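Local structure of cytochrome P450 (CYP102L1) (Mycobacterium phage Adler, 6N6Q) at residues 83-88 / 95-100; 87-92 / 101-106; 132-137 / 315-320; 138-143 / 438-443. The protein is a virus-encoded haem enzyme of the cytochrome P450 family that probably acts as a monooxygenase, its substrate not established here. One frame throughout, in Å; residues are numbered along the deposited sequence.

Contact 1 (83-88 / 95-100). With HEM (protoporphyrin IX containing Fe), chain E.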
# COMPACT_ATOMS: atom_id res chain seq x y z
N PRO A 83 -8.95 -6.20 -13.26
CA PRO A 83 -10.34 -6.46 -12.85
C PRO A 83 -10.72 -5.81 -11.53
O PRO A 83 -11.71 -5.08 -11.46
CB PRO A 83 -10.40 -7.99 -12.79
CG PRO A 83 -9.34 -8.44 -13.74
CD PRO A 83 -8.24 -7.44 -13.61
N THR A 84 -9.95 -6.07 -10.47
CA THR A 84 -10.27 -5.50 -9.16
C THR A 84 -10.19 -3.98 -9.18
O THR A 84 -11.03 -3.30 -8.57
CB THR A 84 -9.35 -6.07 -8.09
OG1 THR A 84 -7.99 -5.98 -8.53
CG2 THR A 84 -9.69 -7.53 -7.82
N LEU A 85 -9.20 -3.42 -9.88
CA LEU A 85 -9.13 -1.97 -10.02
C LEU A 85 -10.37 -1.43 -10.71
O LEU A 85 -10.88 -0.36 -10.35
CB LEU A 85 -7.88 -1.57 -10.80
CG LEU A 85 -6.59 -1.44 -10.00
CD1 LEU A 85 -5.49 -0.82 -10.85
CD2 LEU A 85 -6.83 -0.61 -8.75
N HIS A 86 -10.88 -2.15 -11.71
CA HIS A 86 -12.11 -1.73 -12.37
C HIS A 86 -13.28 -1.76 -11.39
O HIS A 86 -14.18 -0.92 -11.46
CB HIS A 86 -12.40 -2.62 -13.57
CG HIS A 86 -13.69 -2.31 -14.26
ND1 HIS A 86 -13.81 -1.32 -15.21
CD2 HIS A 86 -14.92 -2.85 -14.13
CE1 HIS A 86 -15.06 -1.27 -15.64
NE2 HIS A 86 -15.75 -2.19 -15.00
N LYS A 87 -13.29 -2.73 -10.48
CA LYS A 87 -14.37 -2.82 -9.51
C LYS A 87 -14.26 -1.74 -8.44
O LYS A 87 -15.27 -1.34 -7.85
CB LYS A 87 -14.40 -4.21 -8.88
CG LYS A 87 -14.69 -5.31 -9.89
CD LYS A 87 -13.88 -6.57 -9.60
CE LYS A 87 -14.32 -7.25 -8.32
NZ LYS A 87 -15.73 -7.71 -8.40
N LEU A 88 -13.05 -1.24 -8.19
CA LEU A 88 -12.85 -0.16 -7.23
C LEU A 88 -13.28 1.19 -7.78
O LEU A 88 -13.33 2.16 -7.01
CB LEU A 88 -11.39 -0.10 -6.79
CG LEU A 88 -10.93 -1.22 -5.86
CD1 LEU A 88 -9.48 -1.01 -5.45
CD2 LEU A 88 -11.83 -1.30 -4.63
N GLY A 95 -10.15 8.42 -9.81
CA GLY A 95 -8.97 8.82 -9.07
C GLY A 95 -7.70 8.26 -9.70
O GLY A 95 -7.74 7.39 -10.57
N MET A 96 -6.56 8.77 -9.24
CA MET A 96 -5.28 8.42 -9.85
C MET A 96 -5.04 6.92 -9.86
O MET A 96 -4.34 6.41 -10.74
CB MET A 96 -4.13 9.12 -9.11
CG MET A 96 -3.96 10.59 -9.46
SD MET A 96 -2.43 11.29 -8.81
CE MET A 96 -1.22 10.22 -9.60
N PHE A 97 -5.62 6.18 -8.91
CA PHE A 97 -5.33 4.76 -8.80
C PHE A 97 -6.21 3.93 -9.74
O PHE A 97 -5.75 2.93 -10.30
CB PHE A 97 -5.50 4.31 -7.35
CG PHE A 97 -4.90 2.97 -7.05
CD1 PHE A 97 -3.60 2.66 -7.42
CD2 PHE A 97 -5.63 2.02 -6.35
CE1 PHE A 97 -3.05 1.43 -7.13
CE2 PHE A 97 -5.08 0.78 -6.06
CZ PHE A 97 -3.79 0.49 -6.45
N THR A 98 -7.46 4.34 -9.93
CA THR A 98 -8.42 3.56 -10.70
C THR A 98 -8.78 4.18 -12.05
O THR A 98 -9.61 3.62 -12.77
CB THR A 98 -9.70 3.35 -9.88
OG1 THR A 98 -10.18 4.62 -9.41
CG2 THR A 98 -9.43 2.45 -8.69
N ALA A 99 -8.18 5.31 -12.41
CA ALA A 99 -8.50 5.94 -13.68
C ALA A 99 -7.81 5.22 -14.84
O ALA A 99 -6.72 4.67 -14.69
CB ALA A 99 -8.09 7.41 -13.67
N TYR A 100 -8.47 5.23 -15.99
CA TYR A 100 -7.85 4.70 -17.19
C TYR A 100 -6.77 5.66 -17.68
O TYR A 100 -6.72 6.84 -17.31
CB TYR A 100 -8.90 4.49 -18.29
CG TYR A 100 -10.03 3.57 -17.91
CD1 TYR A 100 -9.80 2.22 -17.68
CD2 TYR A 100 -11.33 4.05 -17.78
CE1 TYR A 100 -10.83 1.37 -17.32
CE2 TYR A 100 -12.37 3.20 -17.43
CZ TYR A 100 -12.11 1.87 -17.20
OH TYR A 100 -13.15 1.03 -16.85
CHA HEM E . 0.20 3.10 -7.13
CHB HEM E . 2.17 0.02 -3.93
CHC HEM E . 1.75 3.37 -0.44
CHD HEM E . -0.88 6.12 -3.46
C1A HEM E . 0.79 1.97 -6.59
C2A HEM E . 1.18 0.77 -7.30
C3A HEM E . 1.72 -0.08 -6.42
C4A HEM E . 1.70 0.55 -5.11
CMA HEM E . 2.27 -1.48 -6.75
CAA HEM E . 1.00 0.49 -8.81
CBA HEM E . -0.40 -0.08 -9.03
CGA HEM E . -0.57 -0.54 -10.46
O1A HEM E . 0.43 -0.53 -11.22
O2A HEM E . -1.71 -0.92 -10.83
C1B HEM E . 2.28 0.68 -2.72
C2B HEM E . 2.98 0.18 -1.55
C3B HEM E . 2.86 1.11 -0.58
C4B HEM E . 2.09 2.22 -1.11
CMB HEM E . 3.70 -1.18 -1.50
CAB HEM E . 3.41 1.10 0.88
CBB HEM E . 4.10 0.10 1.44
C1C HEM E . 1.03 4.43 -0.94
C2C HEM E . 0.73 5.68 -0.27
C3C HEM E . 0.01 6.45 -1.09
C4C HEM E . -0.19 5.71 -2.33
CMC HEM E . 1.17 6.08 1.16
CAC HEM E . -0.49 7.86 -0.70
CBC HEM E . -1.19 8.64 -1.53
C1D HEM E . -0.82 5.56 -4.72
C2D HEM E . -1.44 6.07 -5.93
C3D HEM E . -1.14 5.24 -6.94
C4D HEM E . -0.32 4.16 -6.41
CMD HEM E . -2.29 7.35 -6.03
CAD HEM E . -1.59 5.39 -8.41
CBD HEM E . -0.63 6.32 -9.15
CGD HEM E . -1.01 6.40 -10.61
O1D HEM E . -0.78 7.47 -11.23
O2D HEM E . -1.56 5.40 -11.15
NA HEM E . 1.13 1.80 -5.26
NB HEM E . 1.76 1.92 -2.42
NC HEM E . 0.45 4.49 -2.20
ND HEM E . -0.14 4.39 -5.06
FE HEM E . 0.68 3.09 -3.69
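Phe97 is pinched between Leu85 and the haem. The CD2 methyl of Leu85 lies over one face of the Phe97 ring, 4.0 Å from the centroid. This is a CH-pi contact, and its line to the centroid is tilted 30° from the ring normal. The haem meets the ring at its edge, with Phe97 CD1 3.5 Å from HEM CAD. The Phe97 CG atom is anti to the backbone N (chi1 -165°), and this swings the ring between the propionate arms and the helix. The other methyl of Leu85, CD1, comes 3.8 Å from the haem propionate oxygen O2A.

Thr98 follows and turns its methyl to the helix. Thr98 CG2 sits 3.6 Å from Leu85 O and 3.7 Å from Leu88 CB. Its hydroxyl is used elsewhere, in a hydrogen bond to Gly93 O.

Tyr100 closes the segment with a polar contact. Its OH is hydrogen-bonded to His86 ND1 at 2.9 Å, in the plane of the imidazole. Leu85 and Phe97 thus pack toward the haem, while the His86-Tyr100 pair lies on the more exposed side.

The loop 95-100 runs between helix 89-92 and helix 104-113. Helix 83-87 lies against one side of it. Helix 265-296 reaches Phe97 through Thr274 and Ala278, and Met96 packs on helix 104-113.

Contact 2 (87-92 / 101-106). With HEM (protoporphyrin IX containing Fe), chain E; CAC (cacodylate ion), chain F.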
# COMPACT_ATOMS: atom_id res chain seq x y z
N LYS A 87 -13.29 -2.73 -10.48
CA LYS A 87 -14.37 -2.82 -9.51
C LYS A 87 -14.26 -1.74 -8.44
O LYS A 87 -15.27 -1.34 -7.85
CB LYS A 87 -14.40 -4.21 -8.88
CG LYS A 87 -14.69 -5.31 -9.89
CD LYS A 87 -13.88 -6.57 -9.60
CE LYS A 87 -14.32 -7.25 -8.32
NZ LYS A 87 -15.73 -7.71 -8.40
N LEU A 88 -13.05 -1.24 -8.19
CA LEU A 88 -12.85 -0.16 -7.23
C LEU A 88 -13.28 1.19 -7.78
O LEU A 88 -13.33 2.16 -7.01
CB LEU A 88 -11.39 -0.10 -6.79
CG LEU A 88 -10.93 -1.22 -5.86
CD1 LEU A 88 -9.48 -1.01 -5.45
CD2 LEU A 88 -11.83 -1.30 -4.63
N ARG A 89 -13.58 1.29 -9.08
CA ARG A 89 -14.08 2.54 -9.63
C ARG A 89 -15.44 2.92 -9.05
O ARG A 89 -15.81 4.10 -9.09
CB ARG A 89 -14.17 2.45 -11.15
CG ARG A 89 -12.82 2.28 -11.84
CD ARG A 89 -12.98 2.16 -13.34
NE ARG A 89 -13.61 3.34 -13.92
CZ ARG A 89 -12.95 4.39 -14.40
NH1 ARG A 89 -11.62 4.41 -14.38
NH2 ARG A 89 -13.61 5.42 -14.92
N SER A 90 -16.19 1.95 -8.52
CA SER A 90 -17.44 2.26 -7.84
C SER A 90 -17.20 3.05 -6.56
O SER A 90 -18.14 3.70 -6.06
CB SER A 90 -18.20 0.97 -7.52
OG SER A 90 -18.61 0.32 -8.71
N VAL A 91 -15.99 3.03 -6.02
CA VAL A 91 -15.64 3.77 -4.81
C VAL A 91 -14.77 4.98 -5.14
O VAL A 91 -15.12 6.11 -4.80
CB VAL A 91 -14.94 2.85 -3.78
CG1 VAL A 91 -14.52 3.64 -2.56
CG2 VAL A 91 -15.86 1.70 -3.39
N ALA A 92 -13.64 4.76 -5.81
CA ALA A 92 -12.67 5.81 -6.07
C ALA A 92 -12.86 6.50 -7.42
O ALA A 92 -12.13 7.45 -7.71
CB ALA A 92 -11.25 5.24 -5.99
N ASN A 101 -5.87 5.13 -18.52
CA ASN A 101 -4.80 5.96 -19.05
C ASN A 101 -5.33 7.07 -19.94
O ASN A 101 -4.77 8.17 -19.97
CB ASN A 101 -3.80 5.09 -19.82
CG ASN A 101 -3.26 3.94 -18.99
OD1 ASN A 101 -2.42 4.14 -18.12
ND2 ASN A 101 -3.74 2.74 -19.26
N SER A 102 -6.43 6.81 -20.67
CA SER A 102 -6.97 7.79 -21.60
C SER A 102 -7.76 8.90 -20.90
O SER A 102 -7.90 9.98 -21.47
CB SER A 102 -7.87 7.10 -22.62
OG SER A 102 -8.95 6.43 -21.98
N GLU A 103 -8.27 8.65 -19.70
CA GLU A 103 -9.07 9.65 -19.01
C GLU A 103 -8.22 10.89 -18.70
O GLU A 103 -7.14 10.78 -18.13
CB GLU A 103 -9.66 9.07 -17.72
CG GLU A 103 -10.90 8.23 -17.95
CD GLU A 103 -11.41 7.57 -16.69
OE1 GLU A 103 -10.58 7.20 -15.83
OE2 GLU A 103 -12.64 7.43 -16.54
N GLU A 104 -8.74 12.05 -19.09
CA GLU A 104 -8.02 13.31 -18.90
C GLU A 104 -7.74 13.59 -17.42
O GLU A 104 -6.80 14.34 -17.11
CB GLU A 104 -8.82 14.46 -19.51
CG GLU A 104 -8.03 15.75 -19.70
CD GLU A 104 -8.92 16.91 -20.12
OE1 GLU A 104 -10.14 16.85 -19.86
OE2 GLU A 104 -8.41 17.87 -20.72
N ASN A 105 -8.52 13.01 -16.51
CA ASN A 105 -8.33 13.26 -15.09
C ASN A 105 -7.14 12.51 -14.50
O ASN A 105 -6.71 12.84 -13.39
CB ASN A 105 -9.59 12.90 -14.32
CG ASN A 105 -10.51 14.09 -14.11
OD1 ASN A 105 -10.06 15.23 -14.13
ND2 ASN A 105 -11.79 13.82 -13.93
N TRP A 106 -6.59 11.51 -15.20
CA TRP A 106 -5.37 10.90 -14.67
C TRP A 106 -4.16 11.80 -14.92
O TRP A 106 -3.34 12.00 -14.03
CB TRP A 106 -5.11 9.52 -15.26
CG TRP A 106 -3.76 9.04 -14.79
CD1 TRP A 106 -3.48 8.43 -13.60
CD2 TRP A 106 -2.51 9.21 -15.45
NE1 TRP A 106 -2.14 8.19 -13.50
CE2 TRP A 106 -1.52 8.65 -14.62
CE3 TRP A 106 -2.13 9.76 -16.68
CZ2 TRP A 106 -0.17 8.64 -14.98
CZ3 TRP A 106 -0.79 9.75 -17.03
CH2 TRP A 106 0.17 9.18 -16.19
CHA HEM E . 0.20 3.10 -7.13
CHB HEM E . 2.17 0.02 -3.93
CHC HEM E . 1.75 3.37 -0.44
CHD HEM E . -0.88 6.12 -3.46
C1A HEM E . 0.79 1.97 -6.59
C2A HEM E . 1.18 0.77 -7.30
C3A HEM E . 1.72 -0.08 -6.42
C4A HEM E . 1.70 0.55 -5.11
CMA HEM E . 2.27 -1.48 -6.75
CAA HEM E . 1.00 0.49 -8.81
CBA HEM E . -0.40 -0.08 -9.03
CGA HEM E . -0.57 -0.54 -10.46
O1A HEM E . 0.43 -0.53 -11.22
O2A HEM E . -1.71 -0.92 -10.83
C1B HEM E . 2.28 0.68 -2.72
C2B HEM E . 2.98 0.18 -1.55
C3B HEM E . 2.86 1.11 -0.58
C4B HEM E . 2.09 2.22 -1.11
CMB HEM E . 3.70 -1.18 -1.50
CAB HEM E . 3.41 1.10 0.88
CBB HEM E . 4.10 0.10 1.44
C1C HEM E . 1.03 4.43 -0.94
C2C HEM E . 0.73 5.68 -0.27
C3C HEM E . 0.01 6.45 -1.09
C4C HEM E . -0.19 5.71 -2.33
CMC HEM E . 1.17 6.08 1.16
CAC HEM E . -0.49 7.86 -0.70
CBC HEM E . -1.19 8.64 -1.53
C1D HEM E . -0.82 5.56 -4.72
C2D HEM E . -1.44 6.07 -5.93
C3D HEM E . -1.14 5.24 -6.94
C4D HEM E . -0.32 4.16 -6.41
CMD HEM E . -2.29 7.35 -6.03
CAD HEM E . -1.59 5.39 -8.41
CBD HEM E . -0.63 6.32 -9.15
CGD HEM E . -1.01 6.40 -10.61
O1D HEM E . -0.78 7.47 -11.23
O2D HEM E . -1.56 5.40 -11.15
NA HEM E . 1.13 1.80 -5.26
NB HEM E . 1.76 1.92 -2.42
NC HEM E . 0.45 4.49 -2.20
ND HEM E . -0.14 4.39 -5.06
FE HEM E . 0.68 3.09 -3.69
AS CAC F . -7.09 2.59 -21.06
O1 CAC F . -7.11 4.32 -21.16
O2 CAC F . -6.30 1.75 -19.78
C1 CAC F . -8.91 1.99 -21.15
C2 CAC F . -6.41 1.94 -22.73
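Arg89 and Glu103 join through a salt bridge, their side chains coming from opposite directions. The Arg89 CB points toward the other segment, and CG stands anti to the carbonyl carbon. The chain then bends at the CG-CD bond (chi3 60°), which brings the guanidinium up to the carboxylate. Tyr100 CE2 lies over one face of the guanidinium, close above Arg89 CZ.

The two terminal nitrogens do the work. NH2 gives the stronger bond, 2.8 Å from Arg89 NH2 to Glu103 OE2. That oxygen lies near the guanidinium plane and is met on its syn side, somewhat out of the carboxylate plane. NH1 gives a weak second bond, 3.3 Å from Arg89 NH1 to Glu103 OE1. The two flat groups are twisted by 38°, and the pairing is two-pronged but uneven. NH1 also makes a weak bond to Thr98 O, and Glu103 OE1 also accepts from Tyr100 N. The salt bridge thereby grips the loop between its own two ends.

Close by, Ser102 N and Ser102 OG both bind O1 of a cacodylate ion, probably from the crystallisation liquor.

Further along, Trp106 NE1 donates to haem propionate O1D at 2.7 Å, with an N-H...O angle of 162°. A tryptophan at this place, on the helix that follows the loop, holding a haem propionate is a familiar feature of the cytochrome P450 fold.

Contact 3 (132-137 / 315-320)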
# COMPACT_ATOMS: atom_id res chain seq x y z
N THR A 132 1.68 12.10 14.88
CA THR A 132 0.66 11.06 14.86
C THR A 132 1.21 9.74 15.38
O THR A 132 0.49 8.99 16.06
CB THR A 132 0.12 10.90 13.44
OG1 THR A 132 -0.34 12.17 12.96
CG2 THR A 132 -1.04 9.91 13.41
N VAL A 133 2.48 9.44 15.09
CA VAL A 133 3.11 8.26 15.67
C VAL A 133 3.19 8.38 17.18
O VAL A 133 2.97 7.41 17.92
CB VAL A 133 4.50 8.03 15.04
CG1 VAL A 133 5.17 6.81 15.64
CG2 VAL A 133 4.39 7.89 13.53
N ARG A 134 3.50 9.59 17.68
CA ARG A 134 3.53 9.82 19.12
C ARG A 134 2.19 9.47 19.76
O ARG A 134 2.15 8.89 20.85
CB ARG A 134 3.88 11.28 19.40
CG ARG A 134 3.96 11.63 20.89
CD ARG A 134 5.09 10.86 21.55
NE ARG A 134 5.15 11.05 22.99
CZ ARG A 134 5.85 12.00 23.59
NH1 ARG A 134 6.55 12.87 22.87
NH2 ARG A 134 5.85 12.10 24.91
N GLU A 135 1.09 9.80 19.08
CA GLU A 135 -0.23 9.49 19.62
C GLU A 135 -0.46 7.98 19.73
O GLU A 135 -1.11 7.52 20.67
CB GLU A 135 -1.31 10.13 18.74
CG GLU A 135 -2.74 9.94 19.23
CD GLU A 135 -3.73 10.76 18.43
OE1 GLU A 135 -3.42 11.93 18.13
OE2 GLU A 135 -4.81 10.23 18.10
N LEU A 136 0.08 7.20 18.79
CA LEU A 136 -0.07 5.75 18.88
C LEU A 136 0.80 5.17 19.98
O LEU A 136 0.35 4.31 20.74
CB LEU A 136 0.27 5.10 17.54
CG LEU A 136 0.12 3.57 17.56
CD1 LEU A 136 -1.35 3.18 17.63
CD2 LEU A 136 0.80 2.92 16.36
N ILE A 137 2.06 5.61 20.07
CA ILE A 137 2.96 5.12 21.11
C ILE A 137 2.37 5.40 22.49
O ILE A 137 2.45 4.56 23.40
CB ILE A 137 4.35 5.75 20.95
CG1 ILE A 137 4.96 5.36 19.60
CG2 ILE A 137 5.26 5.33 22.09
CD1 ILE A 137 5.13 3.87 19.41
N ARG A 315 15.66 6.78 26.69
CA ARG A 315 14.36 6.16 26.46
C ARG A 315 13.23 7.18 26.36
O ARG A 315 12.06 6.78 26.36
CB ARG A 315 14.06 5.13 27.55
CG ARG A 315 14.93 3.87 27.48
CD ARG A 315 14.63 2.99 26.26
NE ARG A 315 15.20 3.52 25.02
CZ ARG A 315 16.48 3.39 24.68
NH1 ARG A 315 17.33 2.76 25.48
NH2 ARG A 315 16.92 3.90 23.53
N THR A 316 13.54 8.46 26.29
CA THR A 316 12.54 9.46 25.94
C THR A 316 12.18 9.32 24.47
O THR A 316 13.00 8.92 23.65
CB THR A 316 13.06 10.87 26.24
OG1 THR A 316 13.62 10.90 27.56
CG2 THR A 316 11.93 11.89 26.16
N PHE A 317 10.93 9.64 24.15
CA PHE A 317 10.45 9.53 22.78
C PHE A 317 11.39 10.27 21.83
O PHE A 317 11.80 11.40 22.14
CB PHE A 317 9.03 10.08 22.65
CG PHE A 317 8.38 9.78 21.33
CD1 PHE A 317 7.71 8.59 21.13
CD2 PHE A 317 8.43 10.70 20.29
CE1 PHE A 317 7.10 8.31 19.92
CE2 PHE A 317 7.83 10.42 19.08
CZ PHE A 317 7.16 9.23 18.89
N PRO A 318 11.77 9.68 20.71
CA PRO A 318 12.79 10.30 19.85
C PRO A 318 12.35 11.64 19.30
O PRO A 318 11.20 11.82 18.88
CB PRO A 318 12.98 9.27 18.72
CG PRO A 318 12.55 7.98 19.33
CD PRO A 318 11.42 8.32 20.25
N ASP A 319 13.27 12.60 19.32
CA ASP A 319 13.08 13.92 18.71
C ASP A 319 13.35 13.77 17.22
O ASP A 319 14.42 14.09 16.70
CB ASP A 319 13.99 14.95 19.36
CG ASP A 319 13.92 16.31 18.69
OD1 ASP A 319 12.89 16.61 18.05
OD2 ASP A 319 14.90 17.07 18.80
N PHE A 320 12.34 13.26 16.51
CA PHE A 320 12.48 12.97 15.09
C PHE A 320 12.67 14.26 14.29
O PHE A 320 11.79 15.13 14.29
CB PHE A 320 11.25 12.21 14.57
CG PHE A 320 11.18 10.78 15.02
CD1 PHE A 320 12.06 9.84 14.52
CD2 PHE A 320 10.22 10.37 15.93
CE1 PHE A 320 11.99 8.51 14.93
CE2 PHE A 320 10.14 9.05 16.34
CZ PHE A 320 11.03 8.12 15.84
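Arg134 and Phe317 bring the backbones closest, their CA atoms 7.8 Å apart, where helix 119-145 meets the irregular segment 315-320. Phe317 is the centre of the contact. Its side chain points toward the helix and slides past that of Arg134 in the opposite direction.

Arg134 covers one face of the ring. Its CD methylene stands above the middle, 3.3 Å from the Phe317 ring centroid and only 7° off the normal. The Arg134 chain leaves with CG anti to the backbone N and then bends at chi2 (64°), which lays CD on the ring. The guanidinium continues past the middle of the ring and lies flat on the side toward Phe317 CB. Arg134 NH1 is 3.7 Å from Phe317 CB, and the two planes are 24° apart. Arg134 NE is also tied to Asp138 OD1 by a salt bridge one turn further along the helix, which helps fix the rotation of the group.

The opposite face of the ring is covered by Pro318 CD. At the edge, near the ring plane, Ile137 CG1 comes 3.7 Å from Phe317 CE1. Beyond the contact, Val133 packs on Ala435 and Ile137 on Gln439, both of helix 422-439.

No hydrogen bond crosses between the segments. The arginine works as a flat, partly apolar cover for the ring, and its charge is answered within its own helix. The contact therefore probably rests on dispersion, with some attraction between the charged group and the pi cloud.

Contact 4 (138-143 / 438-443)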
# COMPACT_ATOMS: atom_id res chain seq x y z
N ASP A 138 1.77 6.58 22.67
CA ASP A 138 1.14 6.91 23.95
C ASP A 138 0.01 5.94 24.26
O ASP A 138 -0.14 5.50 25.41
CB ASP A 138 0.64 8.35 23.93
CG ASP A 138 1.77 9.36 23.90
OD1 ASP A 138 2.94 8.96 24.04
OD2 ASP A 138 1.48 10.57 23.72
N ALA A 139 -0.80 5.61 23.26
CA ALA A 139 -1.88 4.64 23.48
C ALA A 139 -1.32 3.25 23.77
O ALA A 139 -1.85 2.52 24.61
CB ALA A 139 -2.81 4.60 22.27
N TRP A 140 -0.24 2.87 23.08
CA TRP A 140 0.36 1.56 23.31
C TRP A 140 1.10 1.48 24.64
O TRP A 140 1.40 0.37 25.10
CB TRP A 140 1.31 1.21 22.16
CG TRP A 140 0.60 0.69 20.94
CD1 TRP A 140 -0.75 0.70 20.72
CD2 TRP A 140 1.19 0.08 19.79
NE1 TRP A 140 -1.03 0.13 19.50
CE2 TRP A 140 0.15 -0.25 18.91
CE3 TRP A 140 2.51 -0.21 19.41
CZ2 TRP A 140 0.37 -0.86 17.68
CZ3 TRP A 140 2.73 -0.82 18.19
CH2 TRP A 140 1.67 -1.14 17.34
N ASN A 141 1.40 2.62 25.27
CA ASN A 141 1.94 2.59 26.63
C ASN A 141 0.95 1.96 27.60
O ASN A 141 1.31 1.10 28.41
CB ASN A 141 2.32 4.00 27.08
CG ASN A 141 3.59 4.51 26.43
OD1 ASN A 141 4.45 3.73 26.02
ND2 ASN A 141 3.71 5.83 26.33
N THR A 142 -0.31 2.39 27.52
CA THR A 142 -1.34 1.85 28.41
C THR A 142 -1.55 0.36 28.17
O THR A 142 -1.78 -0.40 29.12
CB THR A 142 -2.64 2.62 28.23
OG1 THR A 142 -2.39 4.02 28.33
CG2 THR A 142 -3.66 2.21 29.29
N ARG A 143 -1.48 -0.07 26.91
CA ARG A 143 -1.66 -1.49 26.61
C ARG A 143 -0.47 -2.31 27.07
O ARG A 143 -0.64 -3.46 27.50
CB ARG A 143 -1.90 -1.67 25.11
CG ARG A 143 -2.93 -0.71 24.55
CD ARG A 143 -3.40 -1.14 23.17
NE ARG A 143 -3.98 -2.48 23.20
CZ ARG A 143 -4.76 -2.97 22.24
NH1 ARG A 143 -5.06 -2.22 21.18
NH2 ARG A 143 -5.24 -4.20 22.34
N HIS A 438 12.21 1.73 19.54
CA HIS A 438 12.85 2.57 20.55
C HIS A 438 12.11 2.53 21.88
O HIS A 438 12.74 2.58 22.94
CB HIS A 438 12.95 4.01 20.04
CG HIS A 438 13.67 4.94 20.96
ND1 HIS A 438 13.06 5.53 22.04
CD2 HIS A 438 14.95 5.38 20.95
CE1 HIS A 438 13.94 6.30 22.66
NE2 HIS A 438 15.09 6.23 22.02
N GLN A 439 10.78 2.43 21.85
CA GLN A 439 9.95 2.52 23.04
C GLN A 439 9.54 1.17 23.61
O GLN A 439 9.40 1.05 24.83
CB GLN A 439 8.68 3.33 22.74
CG GLN A 439 8.95 4.75 22.30
CD GLN A 439 9.63 5.57 23.38
OE1 GLN A 439 10.74 6.08 23.18
NE2 GLN A 439 8.98 5.70 24.53
N PHE A 440 9.34 0.16 22.77
CA PHE A 440 8.82 -1.12 23.22
C PHE A 440 9.74 -2.25 22.76
O PHE A 440 10.56 -2.09 21.86
CB PHE A 440 7.41 -1.38 22.68
CG PHE A 440 6.44 -0.27 22.95
CD1 PHE A 440 5.83 -0.16 24.19
CD2 PHE A 440 6.12 0.65 21.97
CE1 PHE A 440 4.93 0.86 24.44
CE2 PHE A 440 5.23 1.67 22.21
CZ PHE A 440 4.63 1.77 23.45
N GLU A 441 9.58 -3.39 23.42
CA GLU A 441 10.12 -4.66 22.94
C GLU A 441 8.95 -5.57 22.55
O GLU A 441 7.87 -5.50 23.15
CB GLU A 441 11.01 -5.33 23.98
CG GLU A 441 10.32 -5.68 25.29
CD GLU A 441 11.31 -6.14 26.34
OE1 GLU A 441 12.47 -5.67 26.31
OE2 GLU A 441 10.93 -6.96 27.20
N LEU A 442 9.18 -6.40 21.54
CA LEU A 442 8.11 -7.14 20.89
C LEU A 442 8.10 -8.58 21.38
O LEU A 442 9.12 -9.28 21.29
CB LEU A 442 8.29 -7.09 19.37
CG LEU A 442 8.64 -5.73 18.77
CD1 LEU A 442 9.01 -5.87 17.30
CD2 LEU A 442 7.49 -4.75 18.93
N GLU A 443 6.96 -9.02 21.90
CA GLU A 443 6.77 -10.41 22.31
C GLU A 443 5.80 -11.09 21.36
O GLU A 443 4.61 -10.73 21.34
CB GLU A 443 6.26 -10.49 23.75
CG GLU A 443 6.04 -11.91 24.25
CD GLU A 443 5.44 -11.96 25.64
OE1 GLU A 443 5.31 -10.89 26.27
OE2 GLU A 443 5.11 -13.07 26.11
O HOH W 1 6.23 5.74 25.35
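Trp140 meets Phe440 through its CB, which is 3.6 Å from Phe440 CZ. Phe440 CG is anti to the carbonyl carbon (chi1 -52°), which carries the ring toward helix 119-145. Phe440 CE2 also comes to the edge of the indole, near its plane. The indole NE1 does not serve this contact. It is hydrogen-bonded to Glu155 OE1.

Asn141 comes next and crosses Phe440 at about a right angle. Its carbonyl oxygen approaches the far end of the ring, with Asn141 OD1 3.2 Å from Phe440 CZ. The amide and ring planes are 51° apart. The same oxygen is hydrogen-bonded to Asn469 ND2. The other end of the amide donates to a water, 2.7 Å from Asn141 ND2. That water also accepts from Gln439 NE2 at 2.9 Å and so bridges the two amides. Gln439 is steadied by its neighbour, since His438 ND1 donates to Gln439 OE1. Gln439 CB lies above one face of the Phe440 ring, offset toward the rim.

Phe440 stands where helix 422-439 gives way to strand 440-444, an outermost strand of a three-stranded antiparallel sheet. Helix 119-145 packs against this junction, and Leu467 of the adjacent strand 464-469 touches both Trp140 and Phe440.

Contacts 1 and 2 share Lys87 and Leu88 and lie beside the haem, with centres about 5 Å apart. Contacts 3 and 4 share helix 119-145 on the opposite side of the chain's centre, with contact centres about 11 Å apart. The nearest atoms of the two pairs are at least about 22 Å apart. Contact 1 is partly buried and mostly apolar, whereas contact 2 is a surface salt bridge that closes the same loop. Contact 3 is also partly buried and has a charged cover on an aromatic ring. Contact 4 is buried and combines an aromatic ring with amides and a bridging water. Gln439 packs against both segments of contact 3.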